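Local coordinates for protein sortase B (Clostridium perfringens, PDB 5YFK) that probably acts as a class B sortase, a cysteine transpeptidase that cleaves a sorting signal and joins surface proteins to the cell wall, here with its nucleophile replaced, at residues Lys74-Tyr79 against Val96-Asn101; Phe153-Glu158 against Ser186-Lys191; Arg21-Leu26 against Glu45-Asn50; Ile51-Arg56 against Phe84-Ser89. The protein carries 1 engineered substitution. All blocks are in the same frame, centred on the assembly; numbering follows the deposited sequence.

Contact 4 shares a side of the chain's centre with contact 1 and with contact 3. Contacts 3 and 4 both involve the N-terminal helix 35-51 and lie with centres about 12 Å apart; they meet where E45 OE2 reaches Y55 OH at 2.9 Å. Contact 4 in turn meets contact 1, its centre about 13 Å away, through Y79 OH and D54 OD2 at 2.6 Å. Contact 2 stands apart, about 32 Å from contacts 3 and 4 between centres, on the opposite side of the chain's centre. It comes nearest to R217, the predicted transition-state stabiliser: the E158 side chain is about 6 Å from that of R217, whereas the N76 side chain of contact 1 is about 10 Å from it.

Contact 1 (Lys74-Tyr79 against Val96-Asn101); sequences KDNDFY and VDSENN
Two loops flanking the short strand 94-96 of the sortase beta fold meet here, each shaped by an Asx turn, with a type I beta turn running from D97 to N100. The N76 amide bridges them. Its CG lies beside the backbone N and anti to the carbonyl carbon (chi1 -65°), which turns the amide onto the D97-S98 peptide region. OD1 accepts from S98 N at 2.8 Å, in the carbonyl plane and on a lone pair, while ND2 gives a weak bond to D97 OD1 at 3.0 Å. The D97 carboxylate stands 78° from the amide plane, and its two oxygens divide the work: OD1 also bonds Y111 OH on strand 107-111, and OD2 receives E99 N on its anti lone pair. S98 brings CB to within 3.6 Å of K74 C. Its OG, in the crowded position between backbone N and carbonyl carbon, donates to E99 OE1. A water joins the backbones, donating to V96 O and D75 O. On the other loop D75 OD1 grips two successive amides, taking F78 N at 2.8 Å on its syn lone pair and D77 N at 2.9 Å from above the carboxylate plane.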
loop_
_atom_site.group_PDB
_atom_site.type_symbol
_atom_site.label_atom_id
_atom_site.label_comp_id
_atom_site.label_asym_id
_atom_site.label_seq_id
_atom_site.Cartn_x
_atom_site.Cartn_y
_atom_site.Cartn_z
ATOM N N LYS A 74 10.309 10.806 -7.077
ATOM C CA LYS A 74 10.956 10.614 -8.365
ATOM C C LYS A 74 11.758 9.315 -8.434
ATOM O O LYS A 74 12.186 8.902 -9.500
ATOM C CB LYS A 74 11.890 11.817 -8.642
ATOM C CG LYS A 74 11.163 13.134 -8.694
ATOM C CD LYS A 74 11.841 14.105 -9.644
ATOM C CE LYS A 74 13.114 14.664 -9.034
ATOM N NZ LYS A 74 12.849 15.954 -8.339
ATOM N N ASP A 75 12.014 8.697 -7.287
ATOM C CA ASP A 75 12.621 7.375 -7.238
ATOM C C ASP A 75 12.031 6.620 -6.045
ATOM O O ASP A 75 11.130 7.127 -5.395
ATOM C CB ASP A 75 14.143 7.462 -7.087
ATOM C CG ASP A 75 14.582 8.210 -5.825
ATOM O OD1 ASP A 75 13.886 8.133 -4.786
ATOM O OD2 ASP A 75 15.729 8.722 -5.819
ATOM N N ASN A 76 12.423 5.362 -5.881
ATOM C CA ASN A 76 11.946 4.565 -4.747
ATOM C C ASN A 76 12.894 4.558 -3.544
ATOM O O ASN A 76 12.862 3.627 -2.730
ATOM C CB ASN A 76 11.663 3.140 -5.225
ATOM C CG ASN A 76 10.522 3.085 -6.226
ATOM O OD1 ASN A 76 9.630 3.908 -6.192
ATOM N ND2 ASN A 76 10.498 2.044 -7.042
ATOM N N ASP A 77 13.641 5.655 -3.372
ATOM C CA ASP A 77 14.574 5.806 -2.260
ATOM C C ASP A 77 14.309 7.056 -1.413
ATOM O O ASP A 77 14.417 6.989 -0.178
ATOM C CB ASP A 77 16.009 5.860 -2.798
ATOM C CG ASP A 77 17.041 5.785 -1.697
ATOM O OD1 ASP A 77 17.210 4.692 -1.119
ATOM O OD2 ASP A 77 17.652 6.831 -1.388
ATOM N N PHE A 78 13.875 8.159 -2.036
ATOM C CA PHE A 78 13.684 9.417 -1.284
ATOM C C PHE A 78 12.823 9.198 -0.036
ATOM O O PHE A 78 13.101 9.747 1.033
ATOM C CB PHE A 78 13.080 10.521 -2.155
ATOM C CG PHE A 78 13.022 11.877 -1.482
ATOM C CD1 PHE A 78 14.147 12.694 -1.428
ATOM C CD2 PHE A 78 11.847 12.334 -0.900
ATOM C CE1 PHE A 78 14.099 13.923 -0.791
ATOM C CE2 PHE A 78 11.792 13.561 -0.266
ATOM C CZ PHE A 78 12.919 14.368 -0.225
ATOM N N TYR A 79 11.677 8.555 -0.209
ATOM C CA TYR A 79 10.709 8.511 0.875
ATOM C C TYR A 79 10.940 7.327 1.822
ATOM O O TYR A 79 10.222 7.174 2.810
ATOM C CB TYR A 79 9.280 8.530 0.324
ATOM C CG TYR A 79 8.835 9.929 -0.066
ATOM C CD1 TYR A 79 8.763 10.943 0.887
ATOM C CD2 TYR A 79 8.596 10.269 -1.387
ATOM C CE1 TYR A 79 8.333 12.210 0.551
ATOM C CE2 TYR A 79 8.177 11.545 -1.732
ATOM C CZ TYR A 79 8.200 12.544 -0.772
ATOM O OH TYR A 79 7.776 13.820 -1.079
ATOM N N VAL A 96 4.170 5.267 -3.196
ATOM C CA VAL A 96 3.864 4.497 -4.390
ATOM C C VAL A 96 5.075 4.494 -5.325
ATOM O O VAL A 96 5.866 5.454 -5.383
ATOM C CB VAL A 96 2.582 4.998 -5.112
ATOM C CG1 VAL A 96 2.659 6.484 -5.404
ATOM C CG2 VAL A 96 2.314 4.193 -6.381
ATOM N N ASP A 97 5.271 3.361 -5.974
ATOM C CA ASP A 97 6.382 3.180 -6.896
ATOM C C ASP A 97 6.524 4.370 -7.825
ATOM O O ASP A 97 5.538 4.816 -8.425
ATOM C CB ASP A 97 6.144 1.929 -7.736
ATOM C CG ASP A 97 7.400 1.448 -8.443
ATOM O OD1 ASP A 97 8.047 0.495 -7.952
ATOM O OD2 ASP A 97 7.816 2.109 -9.406
ATOM N N SER A 98 7.758 4.866 -7.970
ATOM C CA SER A 98 7.998 6.072 -8.787
ATOM C C SER A 98 7.653 5.865 -10.268
ATOM O O SER A 98 7.291 6.823 -10.940
ATOM C CB SER A 98 9.464 6.497 -8.674
ATOM O OG SER A 98 10.312 5.445 -9.118
ATOM N N GLU A 99 7.592 4.603 -10.699
ATOM C CA GLU A 99 7.285 4.254 -12.093
ATOM C C GLU A 99 5.774 4.029 -12.320
ATOM O O GLU A 99 5.323 3.980 -13.458
ATOM C CB GLU A 99 8.066 3.007 -12.520
ATOM C CG GLU A 99 9.569 3.089 -12.312
ATOM C CD GLU A 99 10.157 4.408 -12.803
ATOM O OE1 GLU A 99 10.699 5.191 -11.975
ATOM O OE2 GLU A 99 10.008 4.694 -14.011
ATOM N N ASN A 100 4.984 3.975 -11.243
ATOM C CA ASN A 100 3.548 3.799 -11.382
ATOM C C ASN A 100 2.894 4.939 -12.129
ATOM O O ASN A 100 3.056 6.114 -11.772
ATOM C CB ASN A 100 2.873 3.651 -10.019
ATOM C CG ASN A 100 2.464 2.216 -9.705
ATOM O OD1 ASN A 100 2.452 1.835 -8.541
ATOM N ND2 ASN A 100 1.992 1.483 -10.698
ATOM N N ASN A 101 2.093 4.588 -13.129
ATOM C CA ASN A 101 1.080 5.519 -13.641
ATOM C C ASN A 101 -0.274 5.189 -13.052
ATOM O O ASN A 101 -0.908 4.183 -13.432
ATOM C CB ASN A 101 1.031 5.501 -15.173
ATOM C CG ASN A 101 -0.005 6.463 -15.745
ATOM O OD1 ASN A 101 -1.033 6.739 -15.136
ATOM N ND2 ASN A 101 0.335 7.077 -16.858
HETATM O O HOH W 1 8.096 6.918 -4.969
#

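Contact 2 (Phe153-Glu158 against Ser186-Lys191); sequences FSVYQE and SKSLFK
One backbone hydrogen bond and one to a serine hydroxyl dock the loop after helix 174-186 on strand 146-159 of the sortase sheet. L189 N points at V155 O over 2.9 Å, nearly along the C=O axis, and the CA of S188 adds a CA-H...O contact to the same oxygen. On the same edge of the strand, V155 N donates to S188 OG at 3.0 Å. That hydroxyl, held anti to its own backbone N (chi1 -171°), donates its proton to F190 O at 2.6 Å, so one serine both receives the strand and closes its own loop.

Apolar and aromatic contacts flank these bonds. The CG1 branch of V155 reaches F190 CD2 at 3.6 Å, the two side chains running side by side. K187 crosses Y156 obliquely, laying CD over one ring face, 3.7 Å from the centroid, in a CH-pi contact.

Beyond the ring the lysine bends at chi4 (-87°), and NZ forms a salt bridge at 3.0 Å with E158 OE2, which accepts on its syn lone pair. E166 is a second carboxylate partner for NZ, and the ammonium probably eases the closeness of the two acids.

At a classic beta bulge, F153 and S154 both face V221 of strand 216-225. Q184 of helix 174-186 takes S154 OG through its backbone and Y156 OH through its side chain, helix 160-166 packs L163 on Y156, and helix 130-135 sets F133 against V155 and F190.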
loop_
_atom_site.group_PDB
_atom_site.type_symbol
_atom_site.label_atom_id
_atom_site.label_comp_id
_atom_site.label_asym_id
_atom_site.label_seq_id
_atom_site.Cartn_x
_atom_site.Cartn_y
_atom_site.Cartn_z
ATOM N N PHE A 153 -5.854 -11.053 -1.351
ATOM C CA PHE A 153 -5.943 -12.451 -1.815
ATOM C C PHE A 153 -4.602 -13.198 -1.686
ATOM O O PHE A 153 -4.527 -14.412 -1.889
ATOM C CB PHE A 153 -6.514 -12.524 -3.245
ATOM C CG PHE A 153 -5.622 -11.955 -4.305
ATOM C CD1 PHE A 153 -4.618 -12.721 -4.865
ATOM C CD2 PHE A 153 -5.672 -10.586 -4.608
ATOM C CE1 PHE A 153 -3.715 -12.165 -5.752
ATOM C CE2 PHE A 153 -4.853 -10.055 -5.583
ATOM C CZ PHE A 153 -3.907 -10.865 -6.205
ATOM N N SER A 154 -3.524 -12.449 -1.506
ATOM C CA SER A 154 -2.188 -13.076 -1.411
ATOM C C SER A 154 -1.375 -12.451 -0.299
ATOM O O SER A 154 -1.293 -11.235 -0.199
ATOM C CB SER A 154 -1.425 -12.952 -2.722
ATOM O OG SER A 154 -0.149 -13.583 -2.612
ATOM N N VAL A 155 -0.663 -13.276 0.461
ATOM C CA VAL A 155 0.351 -12.795 1.380
ATOM C C VAL A 155 1.555 -13.743 1.309
ATOM O O VAL A 155 1.394 -14.950 1.172
ATOM C CB VAL A 155 -0.135 -12.738 2.859
ATOM C CG1 VAL A 155 -0.616 -14.114 3.339
ATOM C CG2 VAL A 155 0.976 -12.247 3.764
ATOM N N TYR A 156 2.740 -13.169 1.189
ATOM C CA TYR A 156 3.970 -13.960 1.127
ATOM C C TYR A 156 5.210 -13.195 1.554
ATOM O O TYR A 156 5.210 -11.960 1.628
ATOM C CB TYR A 156 4.152 -14.596 -0.271
ATOM C CG TYR A 156 4.313 -13.626 -1.422
ATOM C CD1 TYR A 156 3.195 -13.117 -2.097
ATOM C CD2 TYR A 156 5.575 -13.197 -1.827
ATOM C CE1 TYR A 156 3.332 -12.226 -3.138
ATOM C CE2 TYR A 156 5.732 -12.380 -2.933
ATOM C CZ TYR A 156 4.613 -11.842 -3.538
ATOM O OH TYR A 156 4.753 -10.965 -4.585
ATOM N N GLN A 157 6.315 -13.915 1.751
ATOM C CA GLN A 157 7.573 -13.221 1.927
ATOM C C GLN A 157 8.655 -13.922 1.144
ATOM O O GLN A 157 8.572 -15.128 0.856
ATOM C CB GLN A 157 7.955 -13.055 3.406
ATOM C CG GLN A 157 7.927 -14.311 4.242
ATOM C CD GLN A 157 8.293 -14.063 5.711
ATOM O OE1 GLN A 157 8.228 -12.939 6.217
ATOM N NE2 GLN A 157 8.815 -15.082 6.342
ATOM N N GLU A 158 9.633 -13.154 0.726
ATOM C CA GLU A 158 10.748 -13.746 0.011
ATOM C C GLU A 158 11.898 -12.800 0.012
ATOM O O GLU A 158 11.809 -11.699 0.514
ATOM C CB GLU A 158 10.356 -14.096 -1.439
ATOM C CG GLU A 158 9.846 -12.920 -2.252
ATOM C CD GLU A 158 9.444 -13.304 -3.683
ATOM O OE1 GLU A 158 9.925 -12.668 -4.642
ATOM O OE2 GLU A 158 8.745 -14.318 -3.870
ATOM N N SER A 186 -0.563 -17.824 -6.541
ATOM C CA SER A 186 0.076 -19.103 -6.246
ATOM C C SER A 186 1.084 -19.011 -5.137
ATOM O O SER A 186 1.280 -19.956 -4.386
ATOM C CB SER A 186 0.780 -19.646 -7.496
ATOM O OG SER A 186 -0.192 -20.014 -8.443
ATOM N N LYS A 187 1.715 -17.854 -5.017
ATOM C CA LYS A 187 2.686 -17.590 -3.961
ATOM C C LYS A 187 2.068 -17.489 -2.546
ATOM O O LYS A 187 2.799 -17.466 -1.557
ATOM C CB LYS A 187 3.400 -16.265 -4.266
ATOM C CG LYS A 187 4.498 -16.348 -5.292
ATOM C CD LYS A 187 5.277 -15.052 -5.278
ATOM C CE LYS A 187 6.153 -14.875 -6.495
ATOM N NZ LYS A 187 7.469 -15.511 -6.270
ATOM N N SER A 188 0.771 -17.188 -2.459
ATOM C CA SER A 188 0.161 -16.877 -1.176
ATOM C C SER A 188 0.275 -18.053 -0.215
ATOM O O SER A 188 0.074 -19.211 -0.610
ATOM C CB SER A 188 -1.306 -16.486 -1.310
ATOM O OG SER A 188 -1.803 -16.001 -0.070
ATOM N N LEU A 189 0.595 -17.730 1.029
ATOM C CA LEU A 189 0.484 -18.665 2.157
ATOM C C LEU A 189 -0.930 -19.193 2.303
ATOM O O LEU A 189 -1.119 -20.364 2.666
ATOM C CB LEU A 189 0.884 -17.939 3.439
ATOM C CG LEU A 189 2.343 -17.507 3.479
ATOM C CD1 LEU A 189 2.550 -16.489 4.583
ATOM C CD2 LEU A 189 3.276 -18.691 3.683
ATOM N N PHE A 190 -1.913 -18.354 1.950
ATOM C CA PHE A 190 -3.331 -18.596 2.247
ATOM C C PHE A 190 -4.194 -18.296 1.019
ATOM O O PHE A 190 -4.005 -17.279 0.342
ATOM C CB PHE A 190 -3.825 -17.745 3.437
ATOM C CG PHE A 190 -2.943 -17.805 4.651
ATOM C CD1 PHE A 190 -2.649 -19.002 5.258
ATOM C CD2 PHE A 190 -2.389 -16.643 5.185
ATOM C CE1 PHE A 190 -1.789 -19.065 6.340
ATOM C CE2 PHE A 190 -1.486 -16.705 6.220
ATOM C CZ PHE A 190 -1.215 -17.919 6.831
ATOM N N LYS A 191 -5.195 -19.145 0.791
ATOM C CA LYS A 191 -6.116 -18.992 -0.338
ATOM C C LYS A 191 -7.384 -18.247 0.094
ATOM O O LYS A 191 -7.930 -18.514 1.158
ATOM C CB LYS A 191 -6.454 -20.372 -0.901
ATOM C CG LYS A 191 -7.650 -20.414 -1.838
ATOM C CD LYS A 191 -7.230 -20.238 -3.285
ATOM C CE LYS A 191 -8.424 -19.837 -4.138
ATOM N NZ LYS A 191 -8.009 -19.538 -5.532
#

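Contact 3 (Arg21-Leu26 against Glu45-Asn50); sequences RSLSPL and EKNLKN
Apolar side chains pack an N-terminal loop against helix 35-51, the long helix that precedes the first strand of the sortase sheet, and no hydrogen bond links the two segments. L23 is at the centre of the contact. Its CD1 lies 4.0 Å from L48 CD2, the two leucines sliding past each other in opposite directions, and the same methyl is 4.0 Å from N47 CB, the L23 and N47 side chains crossing at about a right angle. The other branch of L48 turns to the backbone, placing CD1 3.6 Å from L23 O. Beside it the P25 ring closes the row, with CD 4.3 Å from L48 CD1. Thus L48, whose CG sits beside its backbone N (chi1 -66°), meets the L23 side chain with CD2, while its CD1 touches both L23 O and the P25 ring.

Around this layer, I51 one turn further along the helix also touches L23, and D41 and W58 touch P25. Y55 of strand 55-61 lies against L48. S24 turns away from the helix and shapes the loop by an ST turn, its OG accepting from L26 N at 2.9 Å.

E45 points away from the loop at first but bends at chi2 (-137°). Its carboxylate is held by polar partners, OE1 by G145 N and OE2 by Y55 OH; this leaves OE2 4.2 Å from P25 CG, in contact but not bonded.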
loop_
_atom_site.group_PDB
_atom_site.type_symbol
_atom_site.label_atom_id
_atom_site.label_comp_id
_atom_site.label_asym_id
_atom_site.label_seq_id
_atom_site.Cartn_x
_atom_site.Cartn_y
_atom_site.Cartn_z
ATOM N N ARG A 21 -3.328 12.554 10.337
ATOM C CA ARG A 21 -4.411 11.583 10.360
ATOM C C ARG A 21 -5.767 12.261 10.530
ATOM O O ARG A 21 -6.809 11.734 10.117
ATOM C CB ARG A 21 -4.188 10.601 11.498
ATOM C CG ARG A 21 -4.849 9.259 11.273
ATOM C CD ARG A 21 -4.280 8.235 12.230
ATOM N NE ARG A 21 -5.305 7.309 12.695
ATOM C CZ ARG A 21 -5.283 6.701 13.878
ATOM N NH1 ARG A 21 -4.314 6.962 14.747
ATOM N NH2 ARG A 21 -6.248 5.855 14.207
ATOM N N SER A 22 -5.741 13.464 11.090
ATOM C CA SER A 22 -6.956 14.259 11.232
ATOM C C SER A 22 -7.347 14.850 9.877
ATOM O O SER A 22 -8.508 15.162 9.643
ATOM C CB SER A 22 -6.735 15.375 12.256
ATOM O OG SER A 22 -5.975 16.429 11.687
ATOM N N LEU A 23 -6.401 14.826 8.939
ATOM C CA LEU A 23 -6.645 15.257 7.562
ATOM C C LEU A 23 -7.049 14.099 6.657
ATOM O O LEU A 23 -7.041 14.232 5.433
ATOM C CB LEU A 23 -5.391 15.902 6.982
ATOM C CG LEU A 23 -5.238 17.409 7.145
ATOM C CD1 LEU A 23 -4.049 17.867 6.322
ATOM C CD2 LEU A 23 -6.509 18.134 6.716
ATOM N N SER A 24 -7.386 12.962 7.249
ATOM C CA SER A 24 -7.696 11.788 6.449
ATOM C C SER A 24 -9.042 11.954 5.788
ATOM O O SER A 24 -10.033 12.218 6.458
ATOM C CB SER A 24 -7.714 10.526 7.286
ATOM O OG SER A 24 -8.318 9.492 6.531
ATOM N N PRO A 25 -9.100 11.720 4.472
ATOM C CA PRO A 25 -10.377 11.750 3.793
ATOM C C PRO A 25 -11.199 10.502 4.065
ATOM O O PRO A 25 -12.325 10.408 3.593
ATOM C CB PRO A 25 -9.988 11.858 2.312
ATOM C CG PRO A 25 -8.621 11.255 2.234
ATOM C CD PRO A 25 -7.966 11.599 3.537
ATOM N N LEU A 26 -10.685 9.614 4.918
ATOM C CA LEU A 26 -11.426 8.431 5.345
ATOM C C LEU A 26 -11.802 8.527 6.828
ATOM O O LEU A 26 -11.520 7.613 7.601
ATOM C CB LEU A 26 -10.593 7.162 5.114
ATOM C CG LEU A 26 -10.216 6.826 3.664
ATOM C CD1 LEU A 26 -9.237 5.663 3.589
ATOM C CD2 LEU A 26 -11.452 6.522 2.829
ATOM N N GLU A 45 -8.012 16.542 0.976
ATOM C CA GLU A 45 -7.048 16.202 -0.075
ATOM C C GLU A 45 -6.321 17.438 -0.573
ATOM O O GLU A 45 -5.130 17.395 -0.850
ATOM C CB GLU A 45 -7.717 15.493 -1.252
ATOM C CG GLU A 45 -8.313 14.151 -0.888
ATOM C CD GLU A 45 -8.035 13.071 -1.931
ATOM O OE1 GLU A 45 -8.704 13.087 -3.001
ATOM O OE2 GLU A 45 -7.239 12.143 -1.621
ATOM N N LYS A 46 -7.023 18.557 -0.682
ATOM C CA LYS A 46 -6.359 19.770 -1.131
ATOM C C LYS A 46 -5.293 20.227 -0.152
ATOM O O LYS A 46 -4.209 20.638 -0.563
ATOM C CB LYS A 46 -7.385 20.874 -1.401
ATOM C CG LYS A 46 -8.193 20.605 -2.659
ATOM C CD LYS A 46 -9.186 21.719 -2.951
ATOM C CE LYS A 46 -10.121 21.340 -4.089
ATOM N NZ LYS A 46 -9.608 21.842 -5.392
ATOM N N ASN A 47 -5.562 20.086 1.146
ATOM C CA ASN A 47 -4.588 20.463 2.164
ATOM C C ASN A 47 -3.387 19.541 2.175
ATOM O O ASN A 47 -2.266 19.989 2.216
ATOM C CB ASN A 47 -5.231 20.462 3.545
ATOM C CG ASN A 47 -5.856 21.799 3.890
ATOM O OD1 ASN A 47 -5.271 22.854 3.635
ATOM N ND2 ASN A 47 -7.098 21.764 4.332
ATOM N N LEU A 48 -3.620 18.244 1.999
ATOM C CA LEU A 48 -2.504 17.321 1.812
ATOM C C LEU A 48 -1.619 17.674 0.610
ATOM O O LEU A 48 -0.405 17.667 0.721
ATOM C CB LEU A 48 -3.040 15.893 1.686
ATOM C CG LEU A 48 -3.682 15.407 2.984
ATOM C CD1 LEU A 48 -4.673 14.266 2.755
ATOM C CD2 LEU A 48 -2.575 14.976 3.927
ATOM N N LYS A 49 -2.230 17.826 -0.562
ATOM C CA LYS A 49 -1.501 18.211 -1.779
ATOM C C LYS A 49 -0.681 19.496 -1.568
ATOM O O LYS A 49 0.432 19.636 -2.078
ATOM C CB LYS A 49 -2.496 18.409 -2.923
ATOM C CG LYS A 49 -2.183 17.629 -4.188
ATOM C CD LYS A 49 -3.386 17.591 -5.122
ATOM C CE LYS A 49 -4.555 16.820 -4.515
ATOM N NZ LYS A 49 -5.419 16.193 -5.558
ATOM N N ASN A 50 -1.225 20.417 -0.780
ATOM C CA ASN A 50 -0.572 21.695 -0.541
ATOM C C ASN A 50 0.613 21.527 0.394
ATOM O O ASN A 50 1.683 22.070 0.145
ATOM C CB ASN A 50 -1.573 22.698 0.035
ATOM C CG ASN A 50 -1.017 24.108 0.099
ATOM O OD1 ASN A 50 -0.787 24.750 -0.931
ATOM N ND2 ASN A 50 -0.820 24.609 1.314
#

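Contact 4 (Ile51-Arg56 against Phe84-Ser89)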
loop_
_atom_site.group_PDB
_atom_site.type_symbol
_atom_site.label_atom_id
_atom_site.label_comp_id
_atom_site.label_asym_id
_atom_site.label_seq_id
_atom_site.Cartn_x
_atom_site.Cartn_y
_atom_site.Cartn_z
ATOM N N ILE A 51 0.467 20.671 1.398
ATOM C CA ILE A 51 1.596 20.338 2.255
ATOM C C ILE A 51 2.711 19.654 1.459
ATOM O O ILE A 51 3.893 19.955 1.641
ATOM C CB ILE A 51 1.167 19.446 3.438
ATOM C CG1 ILE A 51 0.245 20.218 4.381
ATOM C CG2 ILE A 51 2.391 18.979 4.211
ATOM C CD1 ILE A 51 -0.764 19.357 5.113
ATOM N N ASN A 52 2.340 18.717 0.592
ATOM C CA ASN A 52 3.328 18.014 -0.215
ATOM C C ASN A 52 2.730 17.624 -1.553
ATOM O O ASN A 52 1.933 16.705 -1.637
ATOM C CB ASN A 52 3.821 16.771 0.518
ATOM C CG ASN A 52 4.952 16.059 -0.204
ATOM O OD1 ASN A 52 5.209 16.274 -1.397
ATOM N ND2 ASN A 52 5.620 15.169 0.516
ATOM N N PRO A 53 3.181 18.277 -2.622
ATOM C CA PRO A 53 2.603 18.030 -3.933
ATOM C C PRO A 53 2.781 16.577 -4.417
ATOM O O PRO A 53 2.167 16.162 -5.410
ATOM C CB PRO A 53 3.374 18.996 -4.842
ATOM C CG PRO A 53 3.989 20.013 -3.928
ATOM C CD PRO A 53 4.274 19.260 -2.662
ATOM N N ASP A 54 3.641 15.828 -3.741
ATOM C CA ASP A 54 3.887 14.425 -4.092
ATOM C C ASP A 54 2.753 13.513 -3.589
ATOM O O ASP A 54 2.700 12.319 -3.930
ATOM C CB ASP A 54 5.216 13.971 -3.487
ATOM C CG ASP A 54 6.421 14.660 -4.115
ATOM O OD1 ASP A 54 6.295 15.149 -5.261
ATOM O OD2 ASP A 54 7.533 14.447 -3.591
ATOM N N TYR A 55 1.850 14.075 -2.800
ATOM C CA TYR A 55 0.683 13.337 -2.315
ATOM C C TYR A 55 -0.132 12.741 -3.462
ATOM O O TYR A 55 -0.385 13.413 -4.467
ATOM C CB TYR A 55 -0.209 14.261 -1.493
ATOM C CG TYR A 55 -1.494 13.594 -1.057
ATOM C CD1 TYR A 55 -1.497 12.692 -0.006
ATOM C CD2 TYR A 55 -2.672 13.794 -1.754
ATOM C CE1 TYR A 55 -2.658 12.058 0.381
ATOM C CE2 TYR A 55 -3.859 13.222 -1.334
ATOM C CZ TYR A 55 -3.836 12.327 -0.280
ATOM O OH TYR A 55 -4.984 11.676 0.090
ATOM N N ARG A 56 -0.580 11.494 -3.306
ATOM C CA ARG A 56 -1.395 10.862 -4.336
ATOM C C ARG A 56 -2.719 10.310 -3.818
ATOM O O ARG A 56 -3.741 10.410 -4.502
ATOM C CB ARG A 56 -0.618 9.748 -5.036
ATOM C CG ARG A 56 0.679 10.203 -5.705
ATOM C CD ARG A 56 0.391 10.995 -6.977
ATOM N NE ARG A 56 1.614 11.492 -7.615
ATOM C CZ ARG A 56 2.105 12.716 -7.443
ATOM N NH1 ARG A 56 1.483 13.581 -6.659
ATOM N NH2 ARG A 56 3.239 13.062 -8.029
ATOM N N PHE A 84 6.605 13.194 5.474
ATOM C CA PHE A 84 5.618 13.812 4.601
ATOM C C PHE A 84 5.939 15.276 4.295
ATOM O O PHE A 84 5.488 15.809 3.275
ATOM C CB PHE A 84 4.231 13.744 5.220
ATOM C CG PHE A 84 3.137 14.088 4.263
ATOM C CD1 PHE A 84 2.799 13.219 3.235
ATOM C CD2 PHE A 84 2.462 15.286 4.366
ATOM C CE1 PHE A 84 1.789 13.536 2.350
ATOM C CE2 PHE A 84 1.450 15.611 3.477
ATOM C CZ PHE A 84 1.111 14.736 2.469
ATOM N N ASN A 85 6.599 15.941 5.245
ATOM C CA ASN A 85 7.102 17.309 5.061
ATOM C C ASN A 85 8.434 17.361 4.316
ATOM O O ASN A 85 9.036 18.430 4.206
ATOM C CB ASN A 85 7.288 17.999 6.420
ATOM C CG ASN A 85 5.990 18.153 7.180
ATOM O OD1 ASN A 85 5.855 17.673 8.306
ATOM N ND2 ASN A 85 5.016 18.803 6.559
ATOM N N LYS A 86 8.946 16.194 3.928
ATOM C CA LYS A 86 10.209 16.076 3.206
ATOM C C LYS A 86 11.418 16.330 4.100
ATOM O O LYS A 86 12.537 16.478 3.615
ATOM C CB LYS A 86 10.240 17.026 2.001
ATOM C CG LYS A 86 9.121 16.780 1.008
ATOM C CD LYS A 86 9.493 17.201 -0.407
ATOM C CE LYS A 86 8.250 17.513 -1.213
ATOM N NZ LYS A 86 8.578 18.093 -2.540
ATOM N N GLU A 87 11.206 16.276 5.405
ATOM C CA GLU A 87 12.299 16.349 6.352
ATOM C C GLU A 87 12.975 14.990 6.448
ATOM O O GLU A 87 12.328 13.956 6.260
ATOM C CB GLU A 87 11.769 16.798 7.718
ATOM C CG GLU A 87 11.107 18.178 7.678
ATOM C CD GLU A 87 10.059 18.391 8.766
ATOM O OE1 GLU A 87 9.753 17.438 9.517
ATOM O OE2 GLU A 87 9.489 19.505 8.828
ATOM N N LYS A 88 14.291 15.006 6.633
ATOM C CA LYS A 88 15.036 13.819 7.045
ATOM C C LYS A 88 14.255 13.027 8.082
ATOM O O LYS A 88 13.789 13.576 9.082
ATOM C CB LYS A 88 16.388 14.214 7.644
ATOM C CG LYS A 88 17.323 14.941 6.686
ATOM C CD LYS A 88 17.880 14.017 5.613
ATOM C CE LYS A 88 18.642 12.842 6.211
ATOM N NZ LYS A 88 19.768 13.287 7.077
ATOM N N SER A 89 14.172 11.719 7.889
ATOM C CA SER A 89 13.354 10.900 8.768
ATOM C C SER A 89 13.808 9.469 8.677
ATOM O O SER A 89 14.099 8.967 7.589
ATOM C CB SER A 89 11.882 11.010 8.382
ATOM O OG SER A 89 11.116 9.984 8.998
HETATM O O HOH W 2 6.565 18.381 2.102
#
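One face of the F84 ring receives N52 CB, a CH-pi contact with the carbon 4.1 Å from the centroid and offset toward the rim. At the ring's edge, near its plane, stands Y55 CD1, 4.1 Å from F84 CE1. I51 crosses F84 at about a right angle, its CG2 touching F84 CE2 at 3.6 Å. F84 CG is anti to its backbone N (chi1 -168°), which extends the ring between the helix end and the strand start; P69 and V71 of strand 67-72 and L48 also pack on it.

These residues form the junction where helix 35-51 ends and the sortase sheet begins. N52 is the first residue to leave helical torsions, and it opens a type I beta turn that leads into strand 55-61. Its side-chain amide serves both segments: OD1 accepts from D54 N in an Asx turn, while ND2 donates to F84 O at 2.8 Å from above the carbonyl plane. A water donates to F84 O and I51 O, bridging the same backbones.

K86, extended, crosses N52 obliquely, bringing CE 3.3 Å from N52 OD1. The salt bridge from K86 NZ to D54 OD2 is long, 3.9 Å, and that carboxylate oxygen has a closer partner in Y79 OH.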